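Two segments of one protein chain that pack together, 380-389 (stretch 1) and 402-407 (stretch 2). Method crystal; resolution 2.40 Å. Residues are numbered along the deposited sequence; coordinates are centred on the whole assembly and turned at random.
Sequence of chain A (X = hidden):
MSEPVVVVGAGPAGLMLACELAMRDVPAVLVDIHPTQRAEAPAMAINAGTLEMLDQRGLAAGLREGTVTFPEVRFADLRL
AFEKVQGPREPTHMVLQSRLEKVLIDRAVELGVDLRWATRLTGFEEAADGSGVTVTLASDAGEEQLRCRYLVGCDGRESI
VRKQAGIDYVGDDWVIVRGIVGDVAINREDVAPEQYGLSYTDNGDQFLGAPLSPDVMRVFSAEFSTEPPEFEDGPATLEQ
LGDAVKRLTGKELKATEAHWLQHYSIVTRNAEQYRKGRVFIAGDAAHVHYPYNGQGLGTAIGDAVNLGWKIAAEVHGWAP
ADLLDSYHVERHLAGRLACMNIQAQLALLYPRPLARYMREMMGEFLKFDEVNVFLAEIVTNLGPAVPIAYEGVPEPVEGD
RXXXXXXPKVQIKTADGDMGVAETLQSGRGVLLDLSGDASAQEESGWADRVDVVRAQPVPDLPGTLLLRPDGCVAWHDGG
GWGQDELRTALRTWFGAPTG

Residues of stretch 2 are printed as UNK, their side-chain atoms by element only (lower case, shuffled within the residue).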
# COMPACT_ATOMS: atom_id res chain seq x y z
N THR A 380 -3.02 14.31 -8.28
CA THR A 380 -3.04 15.49 -9.14
C THR A 380 -4.46 15.88 -9.55
O THR A 380 -4.63 16.83 -10.33
CB THR A 380 -2.18 15.32 -10.39
OG1 THR A 380 -2.66 14.19 -11.14
CG2 THR A 380 -0.71 15.09 -10.01
N ASN A 381 -5.47 15.18 -9.03
CA ASN A 381 -6.86 15.36 -9.43
C ASN A 381 -7.09 15.17 -10.94
O ASN A 381 -8.14 15.58 -11.46
CB ASN A 381 -7.39 16.71 -8.96
CG ASN A 381 -7.27 16.85 -7.43
OD1 ASN A 381 -6.44 17.61 -6.93
ND2 ASN A 381 -8.04 16.05 -6.68
N LEU A 382 -6.16 14.52 -11.67
CA LEU A 382 -6.55 13.88 -12.94
C LEU A 382 -7.55 12.79 -12.66
O LEU A 382 -8.60 12.70 -13.29
CB LEU A 382 -5.34 13.28 -13.65
CG LEU A 382 -4.29 14.32 -14.03
CD1 LEU A 382 -3.03 13.63 -14.56
CD2 LEU A 382 -4.89 15.34 -15.01
N GLY A 383 -7.19 11.93 -11.71
CA GLY A 383 -8.05 11.64 -10.59
C GLY A 383 -9.17 10.75 -11.00
O GLY A 383 -9.36 10.46 -12.18
N PRO A 384 -9.99 10.41 -10.05
CA PRO A 384 -10.93 9.29 -10.23
C PRO A 384 -11.67 9.41 -11.55
O PRO A 384 -12.37 10.40 -11.79
CB PRO A 384 -11.88 9.43 -9.03
CG PRO A 384 -11.84 10.94 -8.73
CD PRO A 384 -10.51 11.49 -9.20
N ALA A 385 -11.43 8.45 -12.45
CA ALA A 385 -12.29 8.26 -13.61
C ALA A 385 -13.74 8.16 -13.17
O ALA A 385 -14.06 7.43 -12.23
CB ALA A 385 -11.89 7.00 -14.38
N VAL A 386 -14.60 8.94 -13.81
CA VAL A 386 -16.05 8.84 -13.55
C VAL A 386 -16.56 7.55 -14.17
O VAL A 386 -16.28 7.27 -15.35
CB VAL A 386 -16.77 10.06 -14.14
CG1 VAL A 386 -18.26 9.76 -14.35
CG2 VAL A 386 -16.54 11.31 -13.24
N PRO A 387 -17.29 6.72 -13.42
CA PRO A 387 -17.72 5.42 -13.97
C PRO A 387 -18.72 5.61 -15.10
O PRO A 387 -19.74 6.31 -14.95
CB PRO A 387 -18.33 4.71 -12.76
CG PRO A 387 -18.72 5.81 -11.82
CD PRO A 387 -17.75 6.93 -12.04
N ILE A 388 -18.43 5.01 -16.25
CA ILE A 388 -19.25 5.16 -17.45
C ILE A 388 -19.72 3.77 -17.85
O ILE A 388 -18.89 2.91 -18.20
CB ILE A 388 -18.48 5.83 -18.60
CG1 ILE A 388 -18.00 7.25 -18.23
CG2 ILE A 388 -19.32 5.83 -19.90
CD1 ILE A 388 -19.06 8.32 -18.36
N ALA A 389 -21.03 3.54 -17.78
CA ALA A 389 -21.62 2.30 -18.28
C ALA A 389 -23.03 2.59 -18.77
O ALA A 389 -23.69 3.53 -18.30
CB ALA A 389 -21.66 1.22 -17.21
N UNK A 402 -9.29 6.77 -21.26
CA UNK A 402 -9.94 8.02 -21.66
C UNK A 402 -11.36 8.15 -21.14
O UNK A 402 -11.76 9.26 -20.75
c UNK A 402 -8.59 8.20 -25.33
c UNK A 402 -9.93 8.14 -23.19
c UNK A 402 -8.53 8.17 -23.82
c UNK A 402 -7.66 9.34 -23.31
N UNK A 403 -12.13 7.06 -21.13
CA UNK A 403 -13.52 7.13 -20.66
C UNK A 403 -13.58 7.60 -19.22
O UNK A 403 -12.81 7.15 -18.36
c UNK A 403 -15.13 5.53 -21.97
c UNK A 403 -16.36 6.42 -21.95
c UNK A 403 -15.56 4.08 -22.01
c UNK A 403 -14.20 5.77 -20.78
N UNK A 404 -14.53 8.49 -18.96
CA UNK A 404 -14.75 9.01 -17.63
C UNK A 404 -13.72 9.99 -17.16
O UNK A 404 -13.65 10.25 -15.95
N UNK A 405 -12.88 10.52 -18.06
CA UNK A 405 -11.82 11.45 -17.68
C UNK A 405 -11.73 12.61 -18.65
O UNK A 405 -12.12 12.51 -19.81
c UNK A 405 -9.28 9.22 -16.06
n UNK A 405 -7.48 7.49 -14.78
n UNK A 405 -9.28 7.76 -16.17
n UNK A 405 -8.50 5.64 -15.74
c UNK A 405 -10.54 9.67 -16.63
c UNK A 405 -8.41 6.97 -15.57
c UNK A 405 -10.45 10.77 -17.62
N UNK A 406 -11.23 13.72 -18.14
CA UNK A 406 -10.92 14.84 -19.01
C UNK A 406 -9.70 14.50 -19.85
O UNK A 406 -8.76 13.86 -19.38
n UNK A 406 -9.00 16.63 -14.33
n UNK A 406 -11.28 16.78 -13.98
c UNK A 406 -10.22 16.96 -14.75
c UNK A 406 -11.99 16.72 -17.51
c UNK A 406 -10.69 16.13 -18.18
c UNK A 406 -11.65 17.84 -16.53
n UNK A 406 -10.37 17.49 -15.95
N UNK A 407 -9.72 14.94 -21.10
CA UNK A 407 -8.69 14.60 -22.06
C UNK A 407 -7.31 15.20 -21.70
O UNK A 407 -7.22 16.17 -20.94
c UNK A 407 -9.62 12.86 -24.43
c UNK A 407 -9.11 15.08 -23.43
c UNK A 407 -10.71 14.97 -25.28
c UNK A 407 -10.21 14.23 -24.05

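Position 402 carries four side-chain carbons and no other element. One carbon follows CB and then divides into two ends, a fork at the second atom, which is the pattern of leucine. The side chain is out of reach of stretch 1, so the assignment rests on the atom count and branching alone: L402.

Position 403 shows the same inventory, four carbons forked at the second. A fork at the second carbon rather than at CB excludes isoleucine. Its CA-to-CB bond points sideways to stretch 1, yet the end of the side chain comes nearer and meets the aliphatic side chain of I388. The residue is L403; its CD2 lies 3.6 Å from CG2 of I388, an apolar contact. Chi1, at -100°, falls between rotamer wells, while chi2 is t.

Position 404 has no side-chain atoms, and its backbone lies directly against V386 and I388. It is therefore glycine, and the surroundings agree. Phi/psi of 75/14 is a region that by itself favours glycine, and an ideally placed CB of G404 would point toward stretch 1 and stand 2.0 Å from O of V386, a clash. With no side chain in the way, the backbone can approach closely: CA of G404 is 4.3 Å from CA of V386 and 3.7 Å from CG1 of I388.

Position 405 has seven side-chain atoms, four carbons and three nitrogens. Three carbons lead to a nitrogen, then to a carbon bearing two further nitrogens: an unbranched chain ending in a guanidinium, one face of which is covered by CB of A385. This is arginine. In R405 the CA-to-CB bond is sideways, but the end of the side chain comes nearer. CB of A385 is 3.3 Å from NE of R405, and CD of R405 is 4.1 Å from O of G383.

Position 406 repeats the seven-atom inventory and again ends in a carbon bonded to three nitrogens. A terminal nitrogen meets O of N381, which lies at the edge of the group, near its plane, as a directed hydrogen bond requires. This too is arginine. NH2 of R406 donates to O of N381 at 3.2 Å, with an angle of 166° at the hydrogen. The same NH2 of R406 is 3.9 Å from CA of L382.

Position 407 returns to four carbons forked at the second, and these touch nothing on stretch 1. The pattern is leucine, and L407 takes no part in the contact.

The contact is organised around a type II turn from L402 to R405, closed by a hydrogen bond from N of R405 to O of L402 at 3.2 Å. At G404 the turn presents its backbone to stretch 1: N of V386 donates to O of G404 at 2.7 Å and 160°, and CA of G404 makes a CA-H...O contact with O of V386 at 3.3 Å. The L403–I388 contact adds apolar packing. R405 adds cover over CB of A385 and reaches G383, while R406 carries the contact to N381 and L382. Together the stretches bury 399 Å², summed over both sides, without regular helix or strand in either.

Stretch 2, residues 402-407: LLGRRL
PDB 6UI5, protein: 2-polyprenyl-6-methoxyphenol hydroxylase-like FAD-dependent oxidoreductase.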